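Carbohydrate deacetylase Agd3 (Neosartorya fumigata, PDB 6NWZ) probably removes acetyl groups from the N-acetylated sugars of the fungal exopolysaccharide galactosaminogalactan, acting as a zinc-binding carbohydrate deacetylase required for biofilm formation. Local coordinates at residues S226-H231 with R583-P588. Sequence-based numbering, arbitrary orientation.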
loop_
_atom_site.group_PDB
_atom_site.type_symbol
_atom_site.label_atom_id
_atom_site.label_comp_id
_atom_site.label_asym_id
_atom_site.label_seq_id
_atom_site.Cartn_x
_atom_site.Cartn_y
_atom_site.Cartn_z
ATOM N N SER A 226 12.780 -7.332 -2.107
ATOM C CA SER A 226 13.135 -6.964 -0.739
ATOM C C SER A 226 11.892 -6.783 0.123
ATOM O O SER A 226 11.852 -7.240 1.273
ATOM C CB SER A 226 13.979 -5.691 -0.738
ATOM O OG SER A 226 15.171 -5.869 -1.482
ATOM N N ASN A 227 10.860 -6.126 -0.419
ATOM C CA ASN A 227 9.602 -5.984 0.305
ATOM C C ASN A 227 8.893 -7.318 0.506
ATOM O O ASN A 227 8.052 -7.426 1.405
ATOM C CB ASN A 227 8.678 -5.009 -0.426
ATOM C CG ASN A 227 9.088 -3.566 -0.230
ATOM O OD1 ASN A 227 8.617 -2.896 0.690
ATOM N ND2 ASN A 227 9.972 -3.078 -1.092
ATOM N N TYR A 228 9.203 -8.326 -0.312
ATOM C CA TYR A 228 8.672 -9.668 -0.094
ATOM C C TYR A 228 9.434 -10.389 1.010
ATOM O O TYR A 228 8.830 -11.000 1.898
ATOM C CB TYR A 228 8.739 -10.473 -1.391
ATOM C CG TYR A 228 8.391 -11.943 -1.248
ATOM C CD1 TYR A 228 7.097 -12.341 -0.948
ATOM C CD2 TYR A 228 9.350 -12.934 -1.443
ATOM C CE1 TYR A 228 6.765 -13.677 -0.830
ATOM C CE2 TYR A 228 9.025 -14.280 -1.326
ATOM C CZ TYR A 228 7.727 -14.643 -1.019
ATOM O OH TYR A 228 7.372 -15.972 -0.897
ATOM N N LEU A 229 10.766 -10.325 0.962
ATOM C CA LEU A 229 11.581 -11.065 1.915
ATOM C C LEU A 229 11.403 -10.549 3.335
ATOM O O LEU A 229 11.483 -11.331 4.289
ATOM C CB LEU A 229 13.053 -10.992 1.509
ATOM C CG LEU A 229 13.435 -11.577 0.147
ATOM C CD1 LEU A 229 14.921 -11.396 -0.100
ATOM C CD2 LEU A 229 13.055 -13.049 0.051
ATOM N N GLN A 230 11.154 -9.248 3.498
ATOM C CA GLN A 230 11.203 -8.652 4.829
ATOM C C GLN A 230 10.152 -9.244 5.758
ATOM O O GLN A 230 10.325 -9.222 6.982
ATOM C CB GLN A 230 11.034 -7.139 4.733
ATOM C CG GLN A 230 9.700 -6.705 4.169
ATOM C CD GLN A 230 9.588 -5.201 4.060
ATOM O OE1 GLN A 230 10.455 -4.466 4.539
ATOM N NE2 GLN A 230 8.519 -4.732 3.423
ATOM N N HIS A 231 9.068 -9.789 5.202
ATOM C CA HIS A 231 8.029 -10.383 6.033
ATOM C C HIS A 231 8.498 -11.662 6.713
ATOM O O HIS A 231 7.912 -12.071 7.722
ATOM C CB HIS A 231 6.783 -10.645 5.190
ATOM C CG HIS A 231 6.220 -9.409 4.565
ATOM N ND1 HIS A 231 5.556 -8.445 5.295
ATOM C CD2 HIS A 231 6.234 -8.968 3.285
ATOM C CE1 HIS A 231 5.178 -7.469 4.488
ATOM N NE2 HIS A 231 5.577 -7.762 3.263
ATOM N N ARG A 583 0.218 -15.694 -5.692
ATOM C CA ARG A 583 1.323 -16.624 -5.898
ATOM C C ARG A 583 2.381 -16.509 -4.804
ATOM O O ARG A 583 3.062 -17.496 -4.496
ATOM C CB ARG A 583 1.959 -16.385 -7.262
ATOM C CG ARG A 583 3.096 -17.327 -7.565
ATOM C CD ARG A 583 3.738 -16.993 -8.890
ATOM N NE ARG A 583 4.641 -15.848 -8.810
ATOM C CZ ARG A 583 5.933 -15.943 -8.509
ATOM N NH1 ARG A 583 6.472 -17.128 -8.246
ATOM N NH2 ARG A 583 6.688 -14.854 -8.470
ATOM N N LEU A 584 2.531 -15.326 -4.204
ATOM C CA LEU A 584 3.573 -15.065 -3.215
ATOM C C LEU A 584 3.117 -15.269 -1.773
ATOM O O LEU A 584 3.869 -15.833 -0.972
ATOM C CB LEU A 584 4.103 -13.638 -3.378
ATOM C CG LEU A 584 4.694 -13.295 -4.747
ATOM C CD1 LEU A 584 5.076 -11.832 -4.799
ATOM C CD2 LEU A 584 5.894 -14.177 -5.061
ATOM N N VAL A 585 1.912 -14.815 -1.413
ATOM C CA VAL A 585 1.425 -14.858 -0.042
ATOM C C VAL A 585 0.012 -15.435 -0.028
ATOM O O VAL A 585 -0.649 -15.547 -1.062
ATOM C CB VAL A 585 1.432 -13.467 0.619
ATOM C CG1 VAL A 585 2.829 -12.866 0.595
ATOM C CG2 VAL A 585 0.460 -12.555 -0.092
ATOM N N ASP A 586 -0.452 -15.799 1.169
ATOM C CA ASP A 586 -1.828 -16.246 1.353
ATOM C C ASP A 586 -2.681 -15.208 2.076
ATOM O O ASP A 586 -3.774 -15.530 2.554
ATOM C CB ASP A 586 -1.879 -17.581 2.097
ATOM C CG ASP A 586 -1.265 -17.509 3.480
ATOM O OD1 ASP A 586 -1.919 -16.973 4.402
ATOM O OD2 ASP A 586 -0.122 -17.982 3.642
ATOM N N TRP A 587 -2.211 -13.967 2.160
ATOM C CA TRP A 587 -2.945 -12.934 2.866
ATOM C C TRP A 587 -4.243 -12.596 2.135
ATOM O O TRP A 587 -4.359 -12.792 0.922
ATOM C CB TRP A 587 -2.099 -11.671 2.998
ATOM C CG TRP A 587 -0.716 -11.890 3.529
ATOM C CD1 TRP A 587 -0.263 -12.962 4.245
ATOM C CD2 TRP A 587 0.399 -11.008 3.377
ATOM N NE1 TRP A 587 1.067 -12.797 4.548
ATOM C CE2 TRP A 587 1.497 -11.603 4.025
ATOM C CE3 TRP A 587 0.574 -9.768 2.754
ATOM C CZ2 TRP A 587 2.751 -11.004 4.068
ATOM C CZ3 TRP A 587 1.819 -9.176 2.798
ATOM C CH2 TRP A 587 2.891 -9.792 3.450
ATOM N N PRO A 588 -5.233 -12.084 2.856
ATOM C CA PRO A 588 -6.436 -11.576 2.194
ATOM C C PRO A 588 -6.158 -10.270 1.464
ATOM O O PRO A 588 -5.215 -9.535 1.771
ATOM C CB PRO A 588 -7.420 -11.359 3.353
ATOM C CG PRO A 588 -6.866 -12.161 4.493
ATOM C CD PRO A 588 -5.381 -12.126 4.318
#
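Trp587 points the edge of its six-membered ring at one face of His231, with CH2 3.3 Å above the imidazole plane and over its centre; CG of Gln230 lies over the opposite face. The planes stand at 82° and the centroids 4.6 Å apart, a T-shaped stack that joins helix 224-237, in the CBM87 carbohydrate-binding module, to the chain leaving helix 569-584 of the deacetylase domain. The indole is itself backed on one face by Val585 CB. A second patch sits beside this one: the Tyr228 ring takes Leu584 CD2 over one face and Val585 CG1 near its plane at the edge. With CG swung away from the backbone N (chi1 172°), the phenol reaches across to the end of helix 569-584, where CE1 comes 3.7 Å from Leu584 CB. Leu536 of helix 520-536 touches Tyr228, Leu584 and Trp587, so that a third helix packs against both sides of this buried contact. Both imidazole nitrogens are engaged, ND1 with Tyr47 OH and NE2 with the Leu536 carbonyl, which should fix the ring's rotation and keep its face turned to the indole. Trp587 is tethered too: its NE1 hydrogen-bonds to the carbonyl oxygen of Ala156.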